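Local coordinates for B12-binding domain-containing protein (Kitasatospora setae, PDB 6WTE) that binds cobalamin and a [4Fe-4S] cluster as the radical SAM methylase TsrM, and probably transfers a methyl group to tryptophan by a non-radical route, at residues V38-L41 / T42-R45; E54-E58 / R59-L63. All coordinates share one frame; numbering follows the deposited sequence.

Contact 1: residues V38-L41 / T42-R45; sequences VLDL and TFRR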
ATOM      1  N   VAL A  38       8.762  18.657   8.163  1.00 13.19           N
ATOM      2  CA  VAL A  38       7.679  17.681   8.120  1.00 12.03           C
ATOM      3  C   VAL A  38       6.684  18.026   9.214  1.00 12.77           C
ATOM      4  O   VAL A  38       7.066  18.270  10.364  1.00 17.57           O
ATOM      5  CB  VAL A  38       8.196  16.242   8.305  1.00 12.87           C
ATOM      6  CG1 VAL A  38       7.023  15.253   8.377  1.00 13.80           C
ATOM      7  CG2 VAL A  38       9.150  15.873   7.180  1.00 14.60           C
ATOM      8  N   LEU A  39       5.412  18.037   8.861  1.00 12.04           N
ATOM      9  CA  LEU A  39       4.339  18.218   9.826  1.00 12.55           C
ATOM     10  C   LEU A  39       3.546  16.919   9.822  1.00 15.07           C
ATOM     11  O   LEU A  39       2.830  16.625   8.859  1.00 13.71           O
ATOM     12  CB  LEU A  39       3.486  19.430   9.454  1.00 13.60           C
ATOM     13  CG  LEU A  39       2.820  20.232  10.556  1.00 23.47           C
ATOM     14  CD1 LEU A  39       3.856  20.667  11.588  1.00 22.48           C
ATOM     15  CD2 LEU A  39       2.148  21.444   9.922  1.00 23.14           C
ATOM     16  N   ASP A  40       3.717  16.110  10.865  1.00 13.02           N
ATOM     17  CA  ASP A  40       3.116  14.782  10.924  1.00 13.68           C
ATOM     18  C   ASP A  40       1.878  14.847  11.813  1.00 14.62           C
ATOM     19  O   ASP A  40       1.986  15.039  13.028  1.00 18.96           O
ATOM     20  CB  ASP A  40       4.126  13.759  11.443  1.00 14.78           C
ATOM     21  CG  ASP A  40       3.651  12.336  11.267  1.00 17.05           C
ATOM     22  OD1 ASP A  40       2.478  12.147  10.900  1.00 13.41           O
ATOM     23  OD2 ASP A  40       4.457  11.411  11.481  1.00 16.08           O
ATOM     24  N   LEU A  41       0.704  14.679  11.204  1.00 12.20           N
ATOM     25  CA  LEU A  41      -0.557  14.818  11.922  1.00 14.29           C
ATOM     26  C   LEU A  41      -1.039  13.515  12.542  1.00 14.47           C
ATOM     27  O   LEU A  41      -2.060  13.525  13.242  1.00 16.62           O
ATOM     28  CB  LEU A  41      -1.636  15.372  10.981  1.00 12.24           C
ATOM     29  CG  LEU A  41      -1.282  16.689  10.284  1.00 16.50           C
ATOM     30  CD1 LEU A  41      -2.408  17.155   9.366  1.00 16.37           C
ATOM     31  CD2 LEU A  41      -0.944  17.771  11.302  1.00 16.74           C
ATOM     32  N   THR A  42      -0.321  12.409  12.326  1.00 14.67           N
ATOM     33  CA  THR A  42      -0.773  11.114  12.834  1.00 16.51           C
ATOM     34  C   THR A  42      -0.918  11.129  14.351  1.00 19.18           C
ATOM     35  O   THR A  42      -1.892  10.599  14.894  1.00 19.63           O
ATOM     36  CB  THR A  42       0.197  10.019  12.394  1.00 17.79           C
ATOM     37  OG1 THR A  42       0.263  10.005  10.964  1.00 13.22           O
ATOM     38  CG2 THR A  42      -0.253   8.638  12.899  1.00 16.66           C
ATOM     39  N   PHE A  43       0.034  11.742  15.052  1.00 17.25           N
ATOM     40  CA  PHE A  43      -0.030  11.838  16.503  1.00 22.93           C
ATOM     41  C   PHE A  43      -0.701  13.127  16.967  1.00 22.95           C
ATOM     42  O   PHE A  43      -0.587  13.491  18.143  1.00 25.18           O
ATOM     43  CB  PHE A  43       1.377  11.722  17.100  1.00 23.95           C
ATOM     44  CG  PHE A  43       2.185  10.583  16.535  1.00 24.66           C
ATOM     45  CD1 PHE A  43       1.761   9.274  16.673  1.00 26.07           C
ATOM     46  CD2 PHE A  43       3.373  10.827  15.865  1.00 29.86           C
ATOM     47  CE1 PHE A  43       2.507   8.219  16.149  1.00 26.11           C
ATOM     48  CE2 PHE A  43       4.123   9.781  15.345  1.00 25.79           C
ATOM     49  CZ  PHE A  43       3.688   8.476  15.486  1.00 19.00           C
ATOM     50  N   ARG A  44      -1.403  13.819  16.072  1.00 19.35           N
ATOM     51  CA  ARG A  44      -2.177  15.009  16.404  1.00 22.48           C
ATOM     52  C   ARG A  44      -3.592  14.892  15.849  1.00 24.05           C
ATOM     53  O   ARG A  44      -4.199  15.884  15.432  1.00 23.86           O
ATOM     54  CB  ARG A  44      -1.490  16.267  15.876  1.00 21.97           C
ATOM     55  CG  ARG A  44      -0.069  16.480  16.390  1.00 24.52           C
ATOM     56  CD  ARG A  44      -0.050  16.892  17.857  1.00 24.15           C
ATOM     57  NE  ARG A  44      -0.778  18.135  18.097  1.00 25.94           N
ATOM     58  CZ  ARG A  44      -0.220  19.343  18.074  1.00 32.13           C
ATOM     59  NH1 ARG A  44       1.075  19.472  17.816  1.00 33.53           N
ATOM     60  NH2 ARG A  44      -0.955  20.425  18.302  1.00 30.76           N
ATOM     61  N   ARG A  45      -4.142  13.671  15.856  1.00 24.61           N
ATOM     62  CA  ARG A  45      -5.445  13.422  15.240  1.00 25.45           C
ATOM     63  C   ARG A  45      -6.527  14.312  15.824  1.00 27.38           C
ATOM     64  O   ARG A  45      -7.438  14.748  15.111  1.00 28.18           O
ATOM     65  CB  ARG A  45      -5.857  11.960  15.426  1.00 30.65           C
ATOM     66  CG  ARG A  45      -4.962  10.955  14.778  1.00 28.31           C
ATOM     67  CD  ARG A  45      -5.643   9.593  14.723  1.00 28.88           C
ATOM     68  NE  ARG A  45      -5.840   8.970  16.032  1.00 33.86           N
ATOM     69  CZ  ARG A  45      -6.464   7.810  16.212  1.00 31.89           C
ATOM     70  NH1 ARG A  45      -6.604   7.305  17.429  1.00 34.23           N
ATOM     71  NH2 ARG A  45      -6.956   7.150  15.168  1.00 32.35           N
TER
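Asp40 closes an Asx turn by taking the backbone N-H of Thr42 on its carboxylate, OD1 to N 3.2 Å. The bond is nearly straight at 167°, but the donor stands above the carboxylate plane. Asp40 CG lies anti to its own backbone N (chi1 -169°), which turns the carboxylate forward along the chain to meet this N-H. An aspartate suits the place because it has acceptors to spare: OD1 also receives Asn9 ND2, and OD2 is hydrogen-bonded to Tyr212 OH. Thr42 OG1 comes within 3.1 Å of Asp40 OD1, yet its strongest partner is the carbonyl of Asn11, a cobalamin-binding residue.

The chain then reverses in a type I beta turn, with Arg44 N bonded to Leu41 O at 2.9 Å. The Arg44 side chain starts beside the strand end, CG 4.2 Å from Asp40 O, and bends at chi2 and chi3 on its way to a salt bridge with Asp47. Leu41, suitably apolar for a buried place, packs its side chain on Val8 and Cys51.

The turn thus ends edge strand 35-40, which pairs in parallel with strand 4-9; Val38 faces helix 20-31, whereas Leu39 packs on helix 48-58.

Contact 2: residues E54-E58 / R59-L63; sequences EYFAE and RSPML
Arg59 lays the aliphatic root of its side chain over one face of the Tyr55 ring, with CB 3.8 Å from the ring centroid and 24° off the normal. This is a CH-pi contact, set toward the rim near CZ. The guanidinium takes no part in stacking, its plane standing 81° from the ring. A bent arginine chain instead carries it on to salt bridges with Glu35 and Glu37, and Tyr55 OH is hydrogen-bonded to that same Glu37. Tyrosine fits here because it offers a flat face to methylenes and a hydroxyl to the carboxylate beyond; an alanine here would probably leave Arg59 CB without its apolar platform and Glu37 without one of its partners.

With CG anti to the backbone N (chi1 -178°), the Tyr55 ring reaches forward to Pro61, CE2 to CD 3.9 Å. Phe56 CE1 approaches Pro61 CG equally closely, its side chain crossing the proline at about a right angle, while Tyr55 CD2 sits over the centre of the Phe56 ring.

Arg59 N makes the final helical bond to Tyr55 O, 2.8 Å. Beyond it a water donates to Phe56 O at 2.9 Å and is hydrogen-bonded to Ser60 OG, linking the helix end to the exit loop.

Tyr55, Phe56 and Pro61 all rest on Leu6 of strand 4-9, Phe56 reaching also to helix 83-96; the loop then enters strand 63-67.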
ATOM      1  N   GLU A  54      -0.360  26.682  14.260  1.00 27.69           N
ATOM      2  CA  GLU A  54       0.946  27.049  14.795  1.00 31.64           C
ATOM      3  C   GLU A  54       1.984  27.133  13.683  1.00 29.94           C
ATOM      4  O   GLU A  54       2.734  28.111  13.599  1.00 30.99           O
ATOM      5  CB  GLU A  54       1.384  26.050  15.869  1.00 29.92           C
ATOM      6  CG  GLU A  54       0.470  25.988  17.081  1.00 36.98           C
ATOM      7  CD  GLU A  54       0.778  24.808  17.992  1.00 37.12           C
ATOM      8  OE1 GLU A  54       1.283  23.776  17.493  1.00 44.43           O
ATOM      9  OE2 GLU A  54       0.512  24.910  19.209  1.00 42.89           O
ATOM     10  N   TYR A  55       2.027  26.128  12.801  1.00 26.29           N
ATOM     11  CA  TYR A  55       3.108  26.072  11.820  1.00 24.34           C
ATOM     12  C   TYR A  55       3.067  27.266  10.872  1.00 25.25           C
ATOM     13  O   TYR A  55       4.079  27.945  10.669  1.00 26.72           O
ATOM     14  CB  TYR A  55       3.069  24.761  11.029  1.00 23.93           C
ATOM     15  CG  TYR A  55       4.215  24.692  10.041  1.00 24.56           C
ATOM     16  CD1 TYR A  55       5.467  24.240  10.435  1.00 25.95           C
ATOM     17  CD2 TYR A  55       4.058  25.126   8.731  1.00 20.19           C
ATOM     18  CE1 TYR A  55       6.527  24.206   9.547  1.00 24.59           C
ATOM     19  CE2 TYR A  55       5.110  25.097   7.839  1.00 22.52           C
ATOM     20  CZ  TYR A  55       6.340  24.638   8.248  1.00 21.79           C
ATOM     21  OH  TYR A  55       7.386  24.607   7.354  1.00 22.63           O
ATOM     22  N   PHE A  56       1.908  27.527  10.261  1.00 26.13           N
ATOM     23  CA  PHE A  56       1.845  28.543   9.216  1.00 22.87           C
ATOM     24  C   PHE A  56       1.908  29.966   9.756  1.00 26.49           C
ATOM     25  O   PHE A  56       2.184  30.895   8.991  1.00 29.07           O
ATOM     26  CB  PHE A  56       0.594  28.344   8.368  1.00 25.68           C
ATOM     27  CG  PHE A  56       0.732  27.234   7.375  1.00 26.08           C
ATOM     28  CD1 PHE A  56       1.539  27.393   6.259  1.00 23.36           C
ATOM     29  CD2 PHE A  56       0.086  26.028   7.562  1.00 22.67           C
ATOM     30  CE1 PHE A  56       1.687  26.376   5.346  1.00 21.56           C
ATOM     31  CE2 PHE A  56       0.229  25.010   6.647  1.00 24.40           C
ATOM     32  CZ  PHE A  56       1.030  25.186   5.539  1.00 19.54           C
ATOM     33  N   ALA A  57       1.664  30.165  11.047  1.00 29.65           N
ATOM     34  CA  ALA A  57       1.881  31.492  11.604  1.00 28.65           C
ATOM     35  C   ALA A  57       3.367  31.806  11.728  1.00 29.05           C
ATOM     36  O   ALA A  57       3.769  32.968  11.609  1.00 31.03           O
ATOM     37  CB  ALA A  57       1.193  31.607  12.959  1.00 31.94           C
ATOM     38  N   GLU A  58       4.190  30.780  11.936  1.00 29.45           N
ATOM     39  CA  GLU A  58       5.623  30.926  12.146  1.00 30.49           C
ATOM     40  C   GLU A  58       6.450  30.692  10.889  1.00 27.08           C
ATOM     41  O   GLU A  58       7.559  31.225  10.783  1.00 27.85           O
ATOM     42  CB  GLU A  58       6.079  29.948  13.234  1.00 35.00           C
ATOM     43  CG  GLU A  58       5.173  29.944  14.466  1.00 37.50           C
ATOM     44  CD  GLU A  58       5.225  28.632  15.229  1.00 38.77           C
ATOM     45  OE1 GLU A  58       6.024  27.750  14.842  1.00 41.73           O
ATOM     46  OE2 GLU A  58       4.462  28.473  16.211  1.00 38.60           O
ATOM     47  N   ARG A  59       5.948  29.907   9.938  1.00 25.73           N
ATOM     48  CA  ARG A  59       6.726  29.480   8.783  1.00 22.44           C
ATOM     49  C   ARG A  59       5.947  29.743   7.503  1.00 20.06           C
ATOM     50  O   ARG A  59       4.720  29.631   7.466  1.00 21.33           O
ATOM     51  CB  ARG A  59       7.079  27.983   8.863  1.00 22.80           C
ATOM     52  CG  ARG A  59       7.889  27.611  10.091  1.00 24.77           C
ATOM     53  CD  ARG A  59       9.255  28.273  10.065  1.00 26.58           C
ATOM     54  NE  ARG A  59      10.281  27.406   9.495  1.00 25.98           N
ATOM     55  CZ  ARG A  59      11.497  27.817   9.151  1.00 23.49           C
ATOM     56  NH1 ARG A  59      11.835  29.088   9.304  1.00 26.42           N
ATOM     57  NH2 ARG A  59      12.372  26.956   8.650  1.00 25.59           N
ATOM     58  N   SER A  60       6.682  30.079   6.447  1.00 17.73           N
ATOM     59  CA  SER A  60       6.102  30.370   5.137  1.00 17.61           C
ATOM     60  C   SER A  60       6.835  29.546   4.090  1.00 17.55           C
ATOM     61  O   SER A  60       7.671  30.066   3.341  1.00 19.01           O
ATOM     62  CB  SER A  60       6.169  31.866   4.818  1.00 23.18           C
ATOM     63  OG  SER A  60       5.475  32.626   5.793  1.00 21.61           O
ATOM     64  N   PRO A  61       6.550  28.248   4.010  1.00 15.50           N
ATOM     65  CA  PRO A  61       7.174  27.428   2.968  1.00 14.34           C
ATOM     66  C   PRO A  61       6.729  27.892   1.591  1.00 13.65           C
ATOM     67  O   PRO A  61       5.629  28.417   1.418  1.00 15.90           O
ATOM     68  CB  PRO A  61       6.661  26.015   3.272  1.00 14.60           C
ATOM     69  CG  PRO A  61       5.365  26.238   3.987  1.00 13.47           C
ATOM     70  CD  PRO A  61       5.582  27.481   4.816  1.00 17.75           C
ATOM     71  N   MET A  62       7.601  27.708   0.601  1.00 13.21           N
ATOM     72  CA  MET A  62       7.250  28.093  -0.758  1.00 13.16           C
ATOM     73  C   MET A  62       6.591  26.966  -1.540  1.00 13.01           C
ATOM     74  O   MET A  62       6.119  27.204  -2.654  1.00 14.33           O
ATOM     75  CB  MET A  62       8.486  28.610  -1.513  1.00 17.04           C
ATOM     76  CG  MET A  62       9.695  27.707  -1.466  1.00 19.64           C
ATOM     77  SD  MET A  62       9.688  26.471  -2.783  1.00 18.10           S
ATOM     78  CE  MET A  62      11.122  25.502  -2.324  1.00 14.54           C
ATOM     79  N   LEU A  63       6.525  25.767  -0.967  1.00 12.98           N
ATOM     80  CA  LEU A  63       5.869  24.618  -1.577  1.00 12.08           C
ATOM     81  C   LEU A  63       5.394  23.709  -0.453  1.00 13.49           C
ATOM     82  O   LEU A  63       6.111  23.515   0.534  1.00 12.00           O
ATOM     83  CB  LEU A  63       6.827  23.871  -2.511  1.00 12.52           C
ATOM     84  CG  LEU A  63       6.364  22.567  -3.169  1.00 11.55           C
ATOM     85  CD1 LEU A  63       5.156  22.796  -4.088  1.00 12.64           C
ATOM     86  CD2 LEU A  63       7.525  21.942  -3.943  1.00 13.05           C
TER
HETATM   87  O   HOH W   1       3.095  31.827   6.378  1.00 24.42           O

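Overall arrangement
The two contacts bracket helix 48-58, the connection in a beta-alpha-beta crossover of the Rossmann-like B12-binding domain: contact 1 leads from strand 35-40 toward the helix, and contact 2 leads from the helix into strand 63-67, with strand 4-9 lying between those two strands in the sheet. Their centres are about 15 Å apart, but they meet where Leu39 CD2 packs against Tyr55 CB at 3.6 Å, the strand's apolar side chain against the helix. Contact 1 is nearer the cofactor, the side chain of Thr42 being about 7 Å from cobalamin. The side chain of Pro61, in contact 2, is about 12 Å from the bound cobalamin, and that contact lies away from the cofactor-binding residues.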